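Local coordinates for PrgX (Enterococcus faecalis, PDB 2AWI), which serves as the receptor for the peptide sex pheromone cCF10 and probably binds DNA as a repressor in the control of conjugation, at residues A[2-12]-A[32-42]; A[175-183]-A[216-226]. The protein carries 1 engineered substitution. All coordinates share one frame; numbering follows the deposited sequence.

Contact 1. Residues A[2-12]-A[32-42]; sequences FKIGSVLKQIR and YIKVEADSRPI
The carboxylate of E36 drops into a hollow on helix 4-12 walled by G5, L8, K9 and R12, a knob-into-hole fit in which the knob is charged. R12, one of the walls, takes it side-on with two nitrogens: NE of R12 lies 2.6 Å from OE2 of E36 in a nearly straight bond, and OE1 of E36 receives NH2 of R12 on its syn lone pair, at 2.7 Å. Guanidinium and carboxylate are 27° apart, almost coplanar, and the bend of the arginine chain at chi3 (66°) turns its NE edge to the acid. From above the carboxylate plane, OH of Y32 adds a third bond, 2.6 Å to OE2 of E36, so this buried acid is gripped by two residues and its negative charge is probably stabilised.

The second hollow is G5 itself. With no side chain there, the backbones close in until CA of G5 stands 3.1 Å from O of V35 in a CA-H···O contact. D38, the positive-phi residue of the Schellman motif that ends helix 32-36, lays its carboxylate against the first turn of helix 4-12, where N of G5 and N of S6 give it weak bonds. On another side of the contact, the methyl ends of L8 and I42 meet tip to tip, CD1 to CD1 at 4.0 Å, while I42 CG2 presses on I4; F50 and L47 of helix 44-54 close this apolar side. Two helices that run at 101° and meet backbone to backbone at a glycine are consistent with the all-helical helix-turn-helix fold of the XRE family.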
loop_
_atom_site.group_PDB
_atom_site.type_symbol
_atom_site.label_atom_id
_atom_site.label_comp_id
_atom_site.label_asym_id
_atom_site.label_seq_id
_atom_site.Cartn_x
_atom_site.Cartn_y
_atom_site.Cartn_z
ATOM N N PHE A 2 40.832 -5.001 -37.397
ATOM C CA PHE A 2 40.874 -5.274 -35.930
ATOM C C PHE A 2 42.311 -5.387 -35.412
ATOM O O PHE A 2 43.197 -5.900 -36.099
ATOM C CB PHE A 2 40.115 -6.568 -35.600
ATOM C CG PHE A 2 38.710 -6.604 -36.134
ATOM C CD1 PHE A 2 38.456 -7.039 -37.432
ATOM C CD2 PHE A 2 37.641 -6.181 -35.349
ATOM C CE1 PHE A 2 37.156 -7.051 -37.945
ATOM C CE2 PHE A 2 36.336 -6.186 -35.850
ATOM C CZ PHE A 2 36.095 -6.622 -37.151
ATOM N N LYS A 3 42.527 -4.903 -34.194
ATOM C CA LYS A 3 43.842 -4.942 -33.559
ATOM C C LYS A 3 43.920 -6.138 -32.610
ATOM O O LYS A 3 44.236 -5.984 -31.428
ATOM C CB LYS A 3 44.071 -3.645 -32.777
ATOM C CG LYS A 3 42.905 -3.295 -31.862
ATOM C CD LYS A 3 43.144 -2.033 -31.050
ATOM C CE LYS A 3 41.919 -1.707 -30.198
ATOM N NZ LYS A 3 42.120 -0.520 -29.316
ATOM N N ILE A 4 43.633 -7.329 -33.131
ATOM C CA ILE A 4 43.655 -8.545 -32.325
ATOM C C ILE A 4 45.040 -8.878 -31.780
ATOM O O ILE A 4 45.193 -9.182 -30.597
ATOM C CB ILE A 4 43.137 -9.762 -33.128
ATOM C CG1 ILE A 4 41.667 -9.560 -33.498
ATOM C CG2 ILE A 4 43.288 -11.021 -32.307
ATOM C CD1 ILE A 4 41.092 -10.666 -34.365
ATOM N N GLY A 5 46.048 -8.827 -32.643
ATOM C CA GLY A 5 47.398 -9.133 -32.208
ATOM C C GLY A 5 47.880 -8.215 -31.102
ATOM O O GLY A 5 48.476 -8.664 -30.122
ATOM N N SER A 6 47.623 -6.921 -31.248
ATOM C CA SER A 6 48.063 -5.969 -30.239
ATOM C C SER A 6 47.351 -6.223 -28.913
ATOM O O SER A 6 47.919 -6.002 -27.841
ATOM C CB SER A 6 47.810 -4.535 -30.706
ATOM O OG SER A 6 46.454 -4.189 -30.539
ATOM N N VAL A 7 46.108 -6.689 -28.981
ATOM C CA VAL A 7 45.369 -6.987 -27.762
ATOM C C VAL A 7 45.990 -8.215 -27.090
ATOM O O VAL A 7 46.125 -8.254 -25.864
ATOM C CB VAL A 7 43.868 -7.237 -28.056
ATOM C CG1 VAL A 7 43.187 -7.848 -26.835
ATOM C CG2 VAL A 7 43.184 -5.911 -28.414
ATOM N N LEU A 8 46.372 -9.209 -27.893
ATOM C CA LEU A 8 47.010 -10.413 -27.361
ATOM C C LEU A 8 48.314 -10.036 -26.644
ATOM O O LEU A 8 48.641 -10.594 -25.594
ATOM C CB LEU A 8 47.315 -11.410 -28.484
ATOM C CG LEU A 8 46.127 -12.144 -29.114
ATOM C CD1 LEU A 8 46.636 -13.077 -30.194
ATOM C CD2 LEU A 8 45.366 -12.934 -28.053
ATOM N N LYS A 9 49.049 -9.080 -27.212
ATOM C CA LYS A 9 50.302 -8.628 -26.613
ATOM C C LYS A 9 50.031 -7.949 -25.273
ATOM O O LYS A 9 50.671 -8.258 -24.266
ATOM C CB LYS A 9 51.008 -7.660 -27.558
ATOM C CG LYS A 9 52.349 -7.156 -27.062
ATOM C CD LYS A 9 53.033 -6.316 -28.132
ATOM C CE LYS A 9 54.431 -5.901 -27.714
ATOM N NZ LYS A 9 55.120 -5.130 -28.784
ATOM N N GLN A 10 49.078 -7.019 -25.269
ATOM C CA GLN A 10 48.702 -6.305 -24.054
ATOM C C GLN A 10 48.360 -7.297 -22.940
ATOM O O GLN A 10 48.896 -7.216 -21.835
ATOM C CB GLN A 10 47.481 -5.413 -24.311
ATOM C CG GLN A 10 46.834 -4.885 -23.030
ATOM C CD GLN A 10 45.324 -4.678 -23.143
ATOM O OE1 GLN A 10 44.643 -4.463 -22.136
ATOM N NE2 GLN A 10 44.801 -4.741 -24.362
ATOM N N ILE A 11 47.462 -8.232 -23.245
ATOM C CA ILE A 11 47.014 -9.228 -22.276
ATOM C C ILE A 11 48.147 -10.164 -21.877
ATOM O O ILE A 11 48.373 -10.401 -20.689
ATOM C CB ILE A 11 45.823 -10.062 -22.840
ATOM C CG1 ILE A 11 44.715 -9.122 -23.329
ATOM C CG2 ILE A 11 45.261 -10.985 -21.759
ATOM C CD1 ILE A 11 43.518 -9.823 -23.968
ATOM N N ARG A 12 48.861 -10.689 -22.868
ATOM C CA ARG A 12 49.979 -11.584 -22.599
ATOM C C ARG A 12 51.001 -10.955 -21.640
ATOM O O ARG A 12 51.444 -11.598 -20.687
ATOM C CB ARG A 12 50.674 -11.982 -23.905
ATOM C CG ARG A 12 51.976 -12.738 -23.688
ATOM C CD ARG A 12 52.638 -13.156 -24.986
ATOM N NE ARG A 12 53.112 -12.029 -25.790
ATOM C CZ ARG A 12 54.153 -11.255 -25.484
ATOM N NH1 ARG A 12 54.858 -11.468 -24.377
ATOM N NH2 ARG A 12 54.494 -10.265 -26.297
ATOM N N TYR A 32 54.326 -15.930 -35.021
ATOM C CA TYR A 32 53.610 -15.343 -33.906
ATOM C C TYR A 32 53.958 -13.876 -33.728
ATOM O O TYR A 32 53.105 -13.079 -33.339
ATOM C CB TYR A 32 53.891 -16.095 -32.604
ATOM C CG TYR A 32 53.128 -15.504 -31.437
ATOM C CD1 TYR A 32 53.699 -14.531 -30.622
ATOM C CD2 TYR A 32 51.798 -15.856 -31.208
ATOM C CE1 TYR A 32 52.961 -13.918 -29.613
ATOM C CE2 TYR A 32 51.049 -15.249 -30.208
ATOM C CZ TYR A 32 51.631 -14.280 -29.414
ATOM O OH TYR A 32 50.872 -13.674 -28.433
ATOM N N ILE A 33 55.210 -13.519 -34.004
ATOM C CA ILE A 33 55.644 -12.132 -33.872
ATOM C C ILE A 33 54.868 -11.259 -34.847
ATOM O O ILE A 33 54.475 -10.142 -34.517
ATOM C CB ILE A 33 57.166 -11.985 -34.140
ATOM C CG1 ILE A 33 57.947 -12.627 -32.991
ATOM C CG2 ILE A 33 57.550 -10.507 -34.281
ATOM C CD1 ILE A 33 59.449 -12.502 -33.112
ATOM N N LYS A 34 54.646 -11.773 -36.051
ATOM C CA LYS A 34 53.903 -11.024 -37.055
ATOM C C LYS A 34 52.459 -10.842 -36.598
ATOM O O LYS A 34 51.846 -9.799 -36.841
ATOM C CB LYS A 34 53.951 -11.744 -38.407
ATOM C CG LYS A 34 55.328 -11.728 -39.058
ATOM C CD LYS A 34 55.325 -12.395 -40.426
ATOM C CE LYS A 34 56.705 -12.326 -41.069
ATOM N NZ LYS A 34 56.771 -13.040 -42.374
ATOM N N VAL A 35 51.926 -11.860 -35.925
ATOM C CA VAL A 35 50.565 -11.813 -35.406
ATOM C C VAL A 35 50.399 -10.695 -34.379
ATOM O O VAL A 35 49.413 -9.961 -34.429
ATOM C CB VAL A 35 50.168 -13.147 -34.743
ATOM C CG1 VAL A 35 48.915 -12.956 -33.903
ATOM C CG2 VAL A 35 49.921 -14.206 -35.810
ATOM N N GLU A 36 51.351 -10.554 -33.454
ATOM C CA GLU A 36 51.242 -9.505 -32.438
ATOM C C GLU A 36 51.503 -8.126 -33.019
ATOM O O GLU A 36 51.141 -7.114 -32.420
ATOM C CB GLU A 36 52.206 -9.744 -31.265
ATOM C CG GLU A 36 51.872 -10.940 -30.387
ATOM C CD GLU A 36 52.537 -10.865 -29.013
ATOM O OE1 GLU A 36 53.665 -10.340 -28.913
ATOM O OE2 GLU A 36 51.940 -11.345 -28.027
ATOM N N ALA A 37 52.141 -8.086 -34.180
ATOM C CA ALA A 37 52.426 -6.817 -34.829
ATOM C C ALA A 37 51.227 -6.435 -35.695
ATOM O O ALA A 37 51.192 -5.358 -36.289
ATOM C CB ALA A 37 53.683 -6.937 -35.680
ATOM N N ASP A 38 50.245 -7.330 -35.751
ATOM C CA ASP A 38 49.036 -7.115 -36.538
ATOM C C ASP A 38 49.355 -7.074 -38.030
ATOM O O ASP A 38 48.743 -6.321 -38.788
ATOM C CB ASP A 38 48.344 -5.809 -36.117
ATOM C CG ASP A 38 47.739 -5.888 -34.720
ATOM O OD1 ASP A 38 48.194 -5.145 -33.823
ATOM O OD2 ASP A 38 46.805 -6.694 -34.526
ATOM N N SER A 39 50.315 -7.896 -38.443
ATOM C CA SER A 39 50.724 -7.958 -39.838
ATOM C C SER A 39 50.557 -9.360 -40.407
ATOM O O SER A 39 51.181 -9.726 -41.403
ATOM C CB SER A 39 52.177 -7.495 -39.981
ATOM O OG SER A 39 53.049 -8.246 -39.155
ATOM N N ARG A 40 49.708 -10.150 -39.764
ATOM C CA ARG A 40 49.436 -11.502 -40.225
ATOM C C ARG A 40 48.078 -11.914 -39.685
ATOM O O ARG A 40 47.873 -11.965 -38.472
ATOM C CB ARG A 40 50.513 -12.476 -39.732
ATOM C CG ARG A 40 50.406 -13.870 -40.354
ATOM C CD ARG A 40 50.099 -14.943 -39.317
ATOM N NE ARG A 40 49.666 -16.196 -39.935
ATOM C CZ ARG A 40 49.237 -17.260 -39.260
ATOM N NH1 ARG A 40 48.858 -18.354 -39.908
ATOM N NH2 ARG A 40 49.186 -17.236 -37.936
ATOM N N PRO A 41 47.125 -12.199 -40.581
ATOM C CA PRO A 41 45.787 -12.604 -40.149
ATOM C C PRO A 41 45.841 -13.799 -39.200
ATOM O O PRO A 41 46.664 -14.701 -39.367
ATOM C CB PRO A 41 45.089 -12.945 -41.464
ATOM C CG PRO A 41 45.754 -12.039 -42.446
ATOM C CD PRO A 41 47.208 -12.156 -42.052
ATOM N N ILE A 42 44.962 -13.793 -38.207
ATOM C CA ILE A 42 44.897 -14.873 -37.241
ATOM C C ILE A 42 43.599 -15.645 -37.479
ATOM O O ILE A 42 42.542 -15.054 -37.692
ATOM C CB ILE A 42 44.955 -14.310 -35.799
ATOM C CG1 ILE A 42 44.791 -15.438 -34.779
ATOM C CG2 ILE A 42 43.884 -13.240 -35.611
ATOM C CD1 ILE A 42 44.965 -14.983 -33.338
#

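Contact 2. Residues A[175-183]-A[216-226]; sequences MYPIVDSFG and QFEHLKTIKNI
One water is gripped by three groups at the seam between P177-I178 and Q216. It accepts from N of I178 at 3.0 Å and donates both to O of Q216 and to OE1 of Q216, the latter at 3.1 Å. The glutamine chain, bent at chi2 (-43°), folds its amide back so that OE1 faces this water and also lies close to CB of P177, the residue that follows a cis peptide bond; CB of Y176 packs against the same amide. The H219 ring meets O of I178 at its edge, with CB of P177 3.9 Å from CD2 of H219.

Further along, contact becomes apolar. CD2 of L220 approaches CB of I178 at 3.5 Å and touches its CG1 as well, the two chains passing at a slant. I223 splits its branches: CD1 reaches CG2 of I178 at 3.7 Å, whereas, with CG1 beside the backbone N (chi1 -64°), CG2 is turned to N and CB of S181. At the far end CB of S181 sits 3.9 Å from CD1 of I226, while OG of S181 is hydrogen-bonded to D187. Y176 likewise sends its OH to O of I190, so both polar side chains tie the loop to helix 184-203.

The loop thus rests on the end of helix 207-220 and the turns after it through aliphatic groups, the H219 ring and the Q216 amide, with a water supplying a polar bridge.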
loop_
_atom_site.group_PDB
_atom_site.type_symbol
_atom_site.label_atom_id
_atom_site.label_comp_id
_atom_site.label_asym_id
_atom_site.label_seq_id
_atom_site.Cartn_x
_atom_site.Cartn_y
_atom_site.Cartn_z
HETATM N N MSE A 175 8.729 -17.236 -37.209
HETATM C CA MSE A 175 10.020 -17.141 -36.550
HETATM C C MSE A 175 9.977 -17.755 -35.165
HETATM O O MSE A 175 11.016 -18.023 -34.572
HETATM C CB MSE A 175 10.459 -15.684 -36.464
HETATM C CG MSE A 175 10.719 -15.074 -37.821
HETATM SE SE MSE A 175 11.311 -13.260 -37.701
HETATM C CE MSE A 175 11.379 -12.839 -39.593
ATOM N N TYR A 176 8.774 -17.987 -34.655
ATOM C CA TYR A 176 8.616 -18.573 -33.334
ATOM C C TYR A 176 7.849 -19.893 -33.382
ATOM O O TYR A 176 7.147 -20.183 -34.355
ATOM C CB TYR A 176 7.901 -17.582 -32.403
ATOM C CG TYR A 176 8.724 -16.347 -32.116
ATOM C CD1 TYR A 176 8.827 -15.327 -33.055
ATOM C CD2 TYR A 176 9.483 -16.248 -30.947
ATOM C CE1 TYR A 176 9.675 -14.243 -32.851
ATOM C CE2 TYR A 176 10.334 -15.167 -30.730
ATOM C CZ TYR A 176 10.433 -14.173 -31.688
ATOM O OH TYR A 176 11.332 -13.144 -31.530
ATOM N N PRO A 177 7.978 -20.716 -32.331
ATOM C CA PRO A 177 8.770 -20.476 -31.119
ATOM C C PRO A 177 10.275 -20.640 -31.309
ATOM O O PRO A 177 10.729 -21.245 -32.276
ATOM C CB PRO A 177 8.211 -21.501 -30.142
ATOM C CG PRO A 177 7.904 -22.652 -31.038
ATOM C CD PRO A 177 7.226 -21.978 -32.214
ATOM N N ILE A 178 11.040 -20.089 -30.373
ATOM C CA ILE A 178 12.495 -20.191 -30.408
ATOM C C ILE A 178 12.854 -21.543 -29.786
ATOM O O ILE A 178 12.231 -21.969 -28.804
ATOM C CB ILE A 178 13.168 -19.059 -29.577
ATOM C CG1 ILE A 178 12.733 -17.679 -30.096
ATOM C CG2 ILE A 178 14.687 -19.206 -29.632
ATOM C CD1 ILE A 178 13.103 -17.384 -31.538
ATOM N N VAL A 179 13.850 -22.217 -30.353
ATOM C CA VAL A 179 14.261 -23.515 -29.836
ATOM C C VAL A 179 15.654 -23.507 -29.200
ATOM O O VAL A 179 15.886 -24.175 -28.188
ATOM C CB VAL A 179 14.225 -24.594 -30.953
ATOM C CG1 VAL A 179 12.857 -24.594 -31.623
ATOM C CG2 VAL A 179 15.318 -24.331 -31.981
ATOM N N ASP A 180 16.576 -22.750 -29.784
ATOM C CA ASP A 180 17.941 -22.676 -29.269
ATOM C C ASP A 180 18.394 -21.254 -28.991
ATOM O O ASP A 180 17.973 -20.323 -29.663
ATOM C CB ASP A 180 18.910 -23.312 -30.270
ATOM C CG ASP A 180 18.655 -24.789 -30.470
ATOM O OD1 ASP A 180 18.991 -25.307 -31.555
ATOM O OD2 ASP A 180 18.128 -25.434 -29.544
ATOM N N SER A 181 19.255 -21.099 -27.989
ATOM C CA SER A 181 19.808 -19.794 -27.637
ATOM C C SER A 181 21.149 -19.690 -28.330
ATOM O O SER A 181 21.931 -20.627 -28.286
ATOM C CB SER A 181 20.041 -19.675 -26.133
ATOM O OG SER A 181 20.955 -18.621 -25.861
ATOM N N PHE A 182 21.420 -18.559 -28.967
ATOM C CA PHE A 182 22.691 -18.385 -29.660
ATOM C C PHE A 182 23.484 -17.169 -29.186
ATOM O O PHE A 182 24.058 -16.444 -29.998
ATOM C CB PHE A 182 22.450 -18.305 -31.173
ATOM C CG PHE A 182 22.001 -19.605 -31.779
ATOM C CD1 PHE A 182 22.789 -20.748 -31.664
ATOM C CD2 PHE A 182 20.789 -19.695 -32.455
ATOM C CE1 PHE A 182 22.375 -21.963 -32.215
ATOM C CE2 PHE A 182 20.368 -20.907 -33.009
ATOM C CZ PHE A 182 21.160 -22.040 -32.888
ATOM N N GLY A 183 23.527 -16.961 -27.871
ATOM C CA GLY A 183 24.255 -15.826 -27.327
ATOM C C GLY A 183 23.343 -14.748 -26.758
ATOM O O GLY A 183 22.162 -14.673 -27.106
ATOM N N GLN A 216 4.869 -17.163 -26.153
ATOM C CA GLN A 216 6.184 -17.250 -26.778
ATOM C C GLN A 216 7.268 -16.794 -25.795
ATOM O O GLN A 216 8.303 -17.445 -25.644
ATOM C CB GLN A 216 6.245 -16.391 -28.047
ATOM C CG GLN A 216 5.405 -16.912 -29.206
ATOM C CD GLN A 216 5.524 -18.419 -29.398
ATOM O OE1 GLN A 216 6.624 -18.971 -29.466
ATOM N NE2 GLN A 216 4.382 -19.090 -29.489
ATOM N N PHE A 217 7.017 -15.679 -25.117
ATOM C CA PHE A 217 7.981 -15.163 -24.165
ATOM C C PHE A 217 8.218 -16.141 -23.025
ATOM O O PHE A 217 9.360 -16.416 -22.660
ATOM C CB PHE A 217 7.518 -13.832 -23.576
ATOM C CG PHE A 217 8.498 -13.248 -22.604
ATOM C CD1 PHE A 217 9.731 -12.768 -23.046
ATOM C CD2 PHE A 217 8.221 -13.228 -21.241
ATOM C CE1 PHE A 217 10.664 -12.283 -22.146
ATOM C CE2 PHE A 217 9.156 -12.744 -20.331
ATOM C CZ PHE A 217 10.375 -12.272 -20.784
ATOM N N GLU A 218 7.137 -16.661 -22.457
ATOM C CA GLU A 218 7.265 -17.591 -21.352
ATOM C C GLU A 218 7.970 -18.874 -21.753
ATOM O O GLU A 218 8.625 -19.511 -20.934
ATOM C CB GLU A 218 5.891 -17.889 -20.752
ATOM C CG GLU A 218 5.343 -16.725 -19.932
ATOM C CD GLU A 218 6.236 -16.369 -18.746
ATOM O OE1 GLU A 218 6.355 -15.164 -18.427
ATOM O OE2 GLU A 218 6.812 -17.291 -18.127
ATOM N N HIS A 219 7.848 -19.253 -23.016
ATOM C CA HIS A 219 8.505 -20.460 -23.478
ATOM C C HIS A 219 10.021 -20.263 -23.524
ATOM O O HIS A 219 10.783 -21.209 -23.315
ATOM C CB HIS A 219 8.005 -20.852 -24.867
ATOM C CG HIS A 219 8.729 -22.026 -25.441
ATOM N ND1 HIS A 219 8.696 -23.274 -24.855
ATOM C CD2 HIS A 219 9.568 -22.127 -26.499
ATOM C CE1 HIS A 219 9.488 -24.089 -25.526
ATOM N NE2 HIS A 219 10.031 -23.420 -26.527
ATOM N N LEU A 220 10.455 -19.037 -23.811
ATOM C CA LEU A 220 11.879 -18.732 -23.868
ATOM C C LEU A 220 12.571 -19.138 -22.572
ATOM O O LEU A 220 13.740 -19.521 -22.585
ATOM C CB LEU A 220 12.112 -17.237 -24.100
ATOM C CG LEU A 220 11.705 -16.598 -25.430
ATOM C CD1 LEU A 220 12.221 -15.160 -25.454
ATOM C CD2 LEU A 220 12.288 -17.374 -26.599
ATOM N N LYS A 221 11.842 -19.055 -21.461
ATOM C CA LYS A 221 12.390 -19.399 -20.152
ATOM C C LYS A 221 12.691 -20.885 -19.959
ATOM O O LYS A 221 13.227 -21.276 -18.923
ATOM C CB LYS A 221 11.447 -18.925 -19.038
ATOM C CG LYS A 221 11.299 -17.413 -18.945
ATOM C CD LYS A 221 10.247 -17.004 -17.914
ATOM C CE LYS A 221 10.118 -15.480 -17.842
ATOM N NZ LYS A 221 8.968 -15.027 -16.995
ATOM N N THR A 222 12.349 -21.714 -20.943
ATOM C CA THR A 222 12.603 -23.149 -20.841
ATOM C C THR A 222 13.841 -23.520 -21.647
ATOM O O THR A 222 14.314 -24.659 -21.587
ATOM C CB THR A 222 11.424 -23.991 -21.387
ATOM O OG1 THR A 222 11.225 -23.691 -22.774
ATOM C CG2 THR A 222 10.143 -23.700 -20.615
ATOM N N ILE A 223 14.355 -22.558 -22.404
ATOM C CA ILE A 223 15.528 -22.788 -23.232
ATOM C C ILE A 223 16.823 -22.843 -22.425
ATOM O O ILE A 223 17.030 -22.069 -21.489
ATOM C CB ILE A 223 15.652 -21.704 -24.323
ATOM C CG1 ILE A 223 14.453 -21.787 -25.272
ATOM C CG2 ILE A 223 16.944 -21.891 -25.104
ATOM C CD1 ILE A 223 14.383 -20.653 -26.293
ATOM N N LYS A 224 17.688 -23.777 -22.802
ATOM C CA LYS A 224 18.969 -23.980 -22.146
ATOM C C LYS A 224 19.915 -22.805 -22.387
ATOM O O LYS A 224 20.122 -22.393 -23.527
ATOM C CB LYS A 224 19.603 -25.272 -22.668
ATOM C CG LYS A 224 21.024 -25.521 -22.206
ATOM C CD LYS A 224 21.661 -26.632 -23.028
ATOM C CE LYS A 224 23.120 -26.839 -22.651
ATOM N NZ LYS A 224 23.808 -27.776 -23.585
ATOM N N ASN A 225 20.480 -22.276 -21.303
ATOM C CA ASN A 225 21.421 -21.155 -21.358
ATOM C C ASN A 225 20.857 -19.851 -21.921
ATOM O O ASN A 225 21.607 -19.027 -22.449
ATOM C CB ASN A 225 22.666 -21.541 -22.166
ATOM C CG ASN A 225 23.474 -22.649 -21.506
ATOM O OD1 ASN A 225 23.661 -22.658 -20.287
ATOM N ND2 ASN A 225 23.973 -23.578 -22.315
ATOM N N ILE A 226 19.545 -19.658 -21.807
ATOM C CA ILE A 226 18.908 -18.442 -22.311
ATOM C C ILE A 226 19.161 -17.281 -21.348
ATOM O O ILE A 226 19.274 -17.481 -20.142
ATOM C CB ILE A 226 17.370 -18.622 -22.448
ATOM C CG1 ILE A 226 16.765 -17.447 -23.216
ATOM C CG2 ILE A 226 16.725 -18.703 -21.062
ATOM C CD1 ILE A 226 17.183 -17.392 -24.651
HETATM O O HOH W 1 9.412 -18.819 -28.177
#

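Overall arrangement
Contact 1 belongs to the N-terminal helix-turn-helix region and contact 2 to the C-terminal TPR region; their centres lie 37 Å apart, their nearest atoms about 17 Å, and they share no helix. The first is a buried joint, 32 Å from the centre of the chain, between helix 4-14 and the end of helix 29-36. The second, closer to that centre at 15 Å, is only partly buried and sets a loop before helix 184-203 on the end of helix 207-220. The former combines a buried salt bridge with close backbone approach and apolar packing, whereas the latter has a water bridge and aliphatic packing. Both regions also touch the second subunit: I42 by backbone hydrogen bonds, F182 by packing on R64 of that subunit.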